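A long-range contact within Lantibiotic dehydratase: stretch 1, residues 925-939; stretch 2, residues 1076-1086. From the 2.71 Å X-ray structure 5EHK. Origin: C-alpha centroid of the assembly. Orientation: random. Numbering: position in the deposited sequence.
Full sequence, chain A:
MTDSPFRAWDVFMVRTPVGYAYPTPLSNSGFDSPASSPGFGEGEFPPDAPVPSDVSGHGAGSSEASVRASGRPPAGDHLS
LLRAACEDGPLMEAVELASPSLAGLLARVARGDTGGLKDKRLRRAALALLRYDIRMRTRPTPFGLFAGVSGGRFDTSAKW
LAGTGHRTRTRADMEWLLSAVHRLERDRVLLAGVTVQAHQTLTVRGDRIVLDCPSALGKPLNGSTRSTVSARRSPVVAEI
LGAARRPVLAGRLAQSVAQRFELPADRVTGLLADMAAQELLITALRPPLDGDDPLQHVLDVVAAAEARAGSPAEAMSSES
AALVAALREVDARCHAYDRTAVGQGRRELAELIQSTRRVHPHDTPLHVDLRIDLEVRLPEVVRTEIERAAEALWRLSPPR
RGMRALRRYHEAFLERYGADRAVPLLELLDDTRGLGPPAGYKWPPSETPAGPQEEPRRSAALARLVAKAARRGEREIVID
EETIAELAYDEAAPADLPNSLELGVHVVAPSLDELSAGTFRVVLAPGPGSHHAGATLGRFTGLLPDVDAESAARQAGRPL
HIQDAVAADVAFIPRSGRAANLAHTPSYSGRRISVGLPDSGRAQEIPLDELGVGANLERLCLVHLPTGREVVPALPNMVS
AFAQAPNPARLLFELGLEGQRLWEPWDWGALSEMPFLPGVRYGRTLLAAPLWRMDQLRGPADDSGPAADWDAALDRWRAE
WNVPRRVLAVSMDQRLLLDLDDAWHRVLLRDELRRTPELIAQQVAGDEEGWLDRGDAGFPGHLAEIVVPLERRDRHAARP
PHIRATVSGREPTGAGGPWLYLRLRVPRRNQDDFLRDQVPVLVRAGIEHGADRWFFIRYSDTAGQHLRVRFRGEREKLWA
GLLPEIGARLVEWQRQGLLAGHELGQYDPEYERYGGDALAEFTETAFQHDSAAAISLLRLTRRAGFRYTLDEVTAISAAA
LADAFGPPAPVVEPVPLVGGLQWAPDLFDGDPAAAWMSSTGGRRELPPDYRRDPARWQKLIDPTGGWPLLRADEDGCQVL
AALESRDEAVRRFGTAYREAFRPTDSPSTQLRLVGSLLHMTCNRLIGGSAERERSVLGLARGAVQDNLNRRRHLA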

# COMPACT_ATOMS: atom_id res chain seq x y z
N THR A 925 -39.20 -4.80 9.67
CA THR A 925 -39.94 -5.96 9.23
C THR A 925 -39.45 -6.48 7.89
O THR A 925 -39.20 -7.69 7.73
CB THR A 925 -41.43 -5.69 9.23
OG1 THR A 925 -41.86 -5.64 10.60
CG2 THR A 925 -42.19 -6.80 8.54
N ALA A 926 -39.28 -5.56 6.94
CA ALA A 926 -38.70 -5.95 5.67
C ALA A 926 -37.37 -6.70 5.88
O ALA A 926 -37.18 -7.80 5.36
CB ALA A 926 -38.52 -4.74 4.78
N PHE A 927 -36.47 -6.12 6.68
CA PHE A 927 -35.19 -6.74 6.99
C PHE A 927 -35.36 -8.11 7.63
O PHE A 927 -34.68 -9.05 7.23
CB PHE A 927 -34.37 -5.85 7.92
CG PHE A 927 -33.84 -4.61 7.28
CD1 PHE A 927 -34.10 -4.32 5.95
CD2 PHE A 927 -33.08 -3.72 8.01
CE1 PHE A 927 -33.60 -3.17 5.36
CE2 PHE A 927 -32.59 -2.58 7.42
CZ PHE A 927 -32.85 -2.30 6.09
N GLN A 928 -36.29 -8.26 8.57
CA GLN A 928 -36.48 -9.57 9.17
C GLN A 928 -36.94 -10.62 8.15
O GLN A 928 -36.31 -11.65 8.01
CB GLN A 928 -37.49 -9.55 10.33
CG GLN A 928 -37.54 -10.88 11.07
CD GLN A 928 -38.58 -10.90 12.14
OE1 GLN A 928 -38.55 -10.11 13.08
NE2 GLN A 928 -39.53 -11.81 12.02
N HIS A 929 -38.00 -10.31 7.40
CA HIS A 929 -38.57 -11.26 6.45
C HIS A 929 -37.66 -11.52 5.26
O HIS A 929 -37.64 -12.64 4.75
CB HIS A 929 -39.98 -10.82 6.01
CG HIS A 929 -40.99 -10.90 7.12
ND1 HIS A 929 -41.60 -12.08 7.48
CD2 HIS A 929 -41.45 -9.96 7.97
CE1 HIS A 929 -42.43 -11.86 8.48
NE2 HIS A 929 -42.35 -10.58 8.80
N ASP A 930 -36.88 -10.52 4.85
CA ASP A 930 -35.93 -10.75 3.77
C ASP A 930 -34.79 -11.65 4.23
O ASP A 930 -34.25 -12.42 3.44
CB ASP A 930 -35.34 -9.47 3.24
CG ASP A 930 -34.58 -9.69 1.96
OD1 ASP A 930 -35.23 -9.80 0.89
OD2 ASP A 930 -33.34 -9.76 2.02
N SER A 931 -34.44 -11.52 5.51
CA SER A 931 -33.43 -12.38 6.11
C SER A 931 -33.91 -13.81 6.12
O SER A 931 -33.15 -14.73 5.83
CB SER A 931 -33.05 -11.91 7.51
OG SER A 931 -32.12 -10.84 7.45
N ALA A 932 -35.16 -14.00 6.50
CA ALA A 932 -35.70 -15.35 6.60
C ALA A 932 -35.78 -16.01 5.21
O ALA A 932 -35.37 -17.16 5.04
CB ALA A 932 -37.06 -15.35 7.29
N ALA A 933 -36.26 -15.23 4.24
CA ALA A 933 -36.32 -15.61 2.83
C ALA A 933 -34.96 -16.07 2.32
O ALA A 933 -34.86 -17.12 1.69
CB ALA A 933 -36.85 -14.45 1.99
N ALA A 934 -33.92 -15.28 2.57
CA ALA A 934 -32.58 -15.62 2.10
C ALA A 934 -32.11 -16.97 2.66
O ALA A 934 -31.56 -17.80 1.95
CB ALA A 934 -31.58 -14.50 2.44
N ILE A 935 -32.31 -17.17 3.95
CA ILE A 935 -32.01 -18.46 4.56
C ILE A 935 -32.78 -19.60 3.88
O ILE A 935 -32.21 -20.66 3.58
CB ILE A 935 -32.28 -18.43 6.06
CG1 ILE A 935 -31.31 -17.47 6.72
CG2 ILE A 935 -32.17 -19.81 6.66
CD1 ILE A 935 -31.45 -17.45 8.20
N SER A 936 -34.07 -19.38 3.63
CA SER A 936 -34.92 -20.36 2.93
C SER A 936 -34.37 -20.73 1.56
O SER A 936 -34.27 -21.92 1.22
CB SER A 936 -36.31 -19.78 2.71
OG SER A 936 -37.18 -20.14 3.76
N LEU A 937 -34.00 -19.69 0.80
CA LEU A 937 -33.49 -19.84 -0.55
C LEU A 937 -32.13 -20.55 -0.55
O LEU A 937 -31.88 -21.46 -1.36
CB LEU A 937 -33.40 -18.47 -1.20
CG LEU A 937 -34.72 -17.76 -1.49
CD1 LEU A 937 -34.50 -16.42 -2.15
CD2 LEU A 937 -35.64 -18.62 -2.37
N LEU A 938 -31.26 -20.17 0.37
CA LEU A 938 -29.96 -20.81 0.46
C LEU A 938 -30.11 -22.29 0.78
O LEU A 938 -29.34 -23.11 0.29
CB LEU A 938 -29.08 -20.12 1.51
CG LEU A 938 -28.54 -18.75 1.08
CD1 LEU A 938 -28.00 -17.98 2.28
CD2 LEU A 938 -27.47 -18.92 0.00
N ARG A 939 -31.10 -22.62 1.61
CA ARG A 939 -31.35 -24.00 2.00
C ARG A 939 -31.88 -24.83 0.82
O ARG A 939 -31.55 -26.00 0.69
CB ARG A 939 -32.29 -24.08 3.20
CG ARG A 939 -31.67 -23.66 4.50
CD ARG A 939 -32.71 -23.60 5.62
NE ARG A 939 -33.20 -24.94 5.90
CZ ARG A 939 -32.68 -25.74 6.82
NH1 ARG A 939 -31.68 -25.31 7.58
NH2 ARG A 939 -33.18 -26.97 7.00
N SER A 1076 -32.02 0.89 -1.92
CA SER A 1076 -31.40 0.33 -0.73
C SER A 1076 -31.99 -1.04 -0.49
O SER A 1076 -31.26 -2.00 -0.24
CB SER A 1076 -31.66 1.20 0.52
OG SER A 1076 -30.80 2.32 0.59
N LEU A 1077 -33.32 -1.14 -0.60
CA LEU A 1077 -33.99 -2.41 -0.39
C LEU A 1077 -33.53 -3.46 -1.41
O LEU A 1077 -33.34 -4.61 -1.05
CB LEU A 1077 -35.51 -2.24 -0.38
CG LEU A 1077 -36.17 -1.69 0.89
CD1 LEU A 1077 -37.65 -1.49 0.68
CD2 LEU A 1077 -35.95 -2.63 2.07
N LEU A 1078 -33.35 -3.06 -2.67
CA LEU A 1078 -32.79 -3.98 -3.65
C LEU A 1078 -31.38 -4.44 -3.29
O LEU A 1078 -31.06 -5.65 -3.38
CB LEU A 1078 -32.82 -3.45 -5.10
CG LEU A 1078 -34.10 -3.38 -5.97
CD1 LEU A 1078 -35.17 -4.45 -5.64
CD2 LEU A 1078 -34.67 -2.00 -5.97
N HIS A 1079 -30.53 -3.47 -2.92
CA HIS A 1079 -29.15 -3.74 -2.50
C HIS A 1079 -29.06 -4.74 -1.31
O HIS A 1079 -28.32 -5.73 -1.37
CB HIS A 1079 -28.39 -2.44 -2.17
CG HIS A 1079 -27.05 -2.66 -1.52
ND1 HIS A 1079 -26.08 -3.46 -2.08
CD2 HIS A 1079 -26.54 -2.20 -0.35
CE1 HIS A 1079 -25.02 -3.48 -1.29
NE2 HIS A 1079 -25.28 -2.73 -0.23
N MET A 1080 -29.84 -4.52 -0.26
CA MET A 1080 -29.81 -5.44 0.89
C MET A 1080 -30.29 -6.86 0.58
O MET A 1080 -29.83 -7.81 1.21
CB MET A 1080 -30.55 -4.85 2.10
CG MET A 1080 -29.86 -3.65 2.77
SD MET A 1080 -28.26 -3.97 3.58
CE MET A 1080 -27.09 -3.98 2.25
N THR A 1081 -31.19 -7.01 -0.39
CA THR A 1081 -31.63 -8.34 -0.78
C THR A 1081 -30.45 -9.04 -1.43
O THR A 1081 -30.22 -10.22 -1.19
CB THR A 1081 -32.90 -8.33 -1.66
OG1 THR A 1081 -34.05 -8.39 -0.80
CG2 THR A 1081 -32.96 -9.56 -2.52
N CYS A 1082 -29.67 -8.29 -2.19
CA CYS A 1082 -28.48 -8.86 -2.80
C CYS A 1082 -27.39 -9.15 -1.75
O CYS A 1082 -26.73 -10.19 -1.81
CB CYS A 1082 -27.94 -7.94 -3.89
SG CYS A 1082 -29.01 -7.79 -5.31
N ASN A 1083 -27.23 -8.23 -0.80
CA ASN A 1083 -26.28 -8.45 0.27
C ASN A 1083 -26.62 -9.74 0.98
O ASN A 1083 -25.78 -10.61 1.10
CB ASN A 1083 -26.24 -7.28 1.26
CG ASN A 1083 -25.19 -7.49 2.37
OD1 ASN A 1083 -25.52 -7.91 3.48
ND2 ASN A 1083 -23.94 -7.22 2.06
N ARG A 1084 -27.87 -9.94 1.38
CA ARG A 1084 -28.15 -11.13 2.15
C ARG A 1084 -27.94 -12.41 1.37
O ARG A 1084 -27.58 -13.43 1.93
CB ARG A 1084 -29.56 -11.09 2.71
CG ARG A 1084 -29.67 -10.33 3.99
CD ARG A 1084 -31.09 -10.34 4.47
NE ARG A 1084 -31.80 -9.14 4.08
CZ ARG A 1084 -31.71 -7.99 4.74
NH1 ARG A 1084 -30.92 -7.89 5.81
NH2 ARG A 1084 -32.40 -6.94 4.32
N LEU A 1085 -28.17 -12.34 0.07
CA LEU A 1085 -28.16 -13.53 -0.77
C LEU A 1085 -26.77 -13.73 -1.42
O LEU A 1085 -26.19 -14.81 -1.32
CB LEU A 1085 -29.27 -13.44 -1.82
CG LEU A 1085 -30.44 -14.42 -1.97
CD1 LEU A 1085 -30.56 -15.46 -0.89
CD2 LEU A 1085 -31.72 -13.64 -2.10
N ILE A 1086 -26.20 -12.69 -2.01
CA ILE A 1086 -24.90 -12.86 -2.69
C ILE A 1086 -23.97 -11.74 -2.27
O ILE A 1086 -24.04 -11.24 -1.14
CB ILE A 1086 -25.04 -12.87 -4.22
CG1 ILE A 1086 -25.77 -11.60 -4.69
CG2 ILE A 1086 -25.81 -14.10 -4.70
CD1 ILE A 1086 -25.82 -11.46 -6.17
O HOH W 1 -32.04 -11.45 0.46

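The apolar contact gathers around Leu1085, whose CA-to-CB bond points sideways although its end comes nearer to the other helix. Its CD1 lies 3.6 Å from Ala934 CB and 4.3 Å from Leu938 CG, while Leu1085 CD2 is 3.9 Å from Leu937 CD1. The small side chain at Ala934 accompanies the tightest backbone approach, 5.7 Å from Ala934 CA to Leu1085 CA. Toward the N-terminal ends the backbones diverge: Ala926 CA and Leu1077 CA are 8.5 Å apart. This fits helix axes that cross at -39° and run in broadly the same direction, 9.5 Å apart at closest. Leucine spans the wider gap, with Leu1077 CD2 4.1 Å from Phe927 CE1, at the ring edge, and 4.3 Å from Ala926 CB.

Between these apolar patches, Arg1084 sits as a knob among Phe927, Asp930, Ser931 and Ala934. Its NE donates to Asp930 OD2 at 2.6 Å with an N-H...O angle of 161°, so charge attraction and hydrogen bonding coincide in a salt bridge. The other carboxylate oxygen, Asp930 OD1, accepts a very short 2.5 Å hydrogen bond from Thr1081 OG1. A water extends the network, donating to Asp930 OD2 (2.6 Å) and to Thr1081 O (2.7 Å).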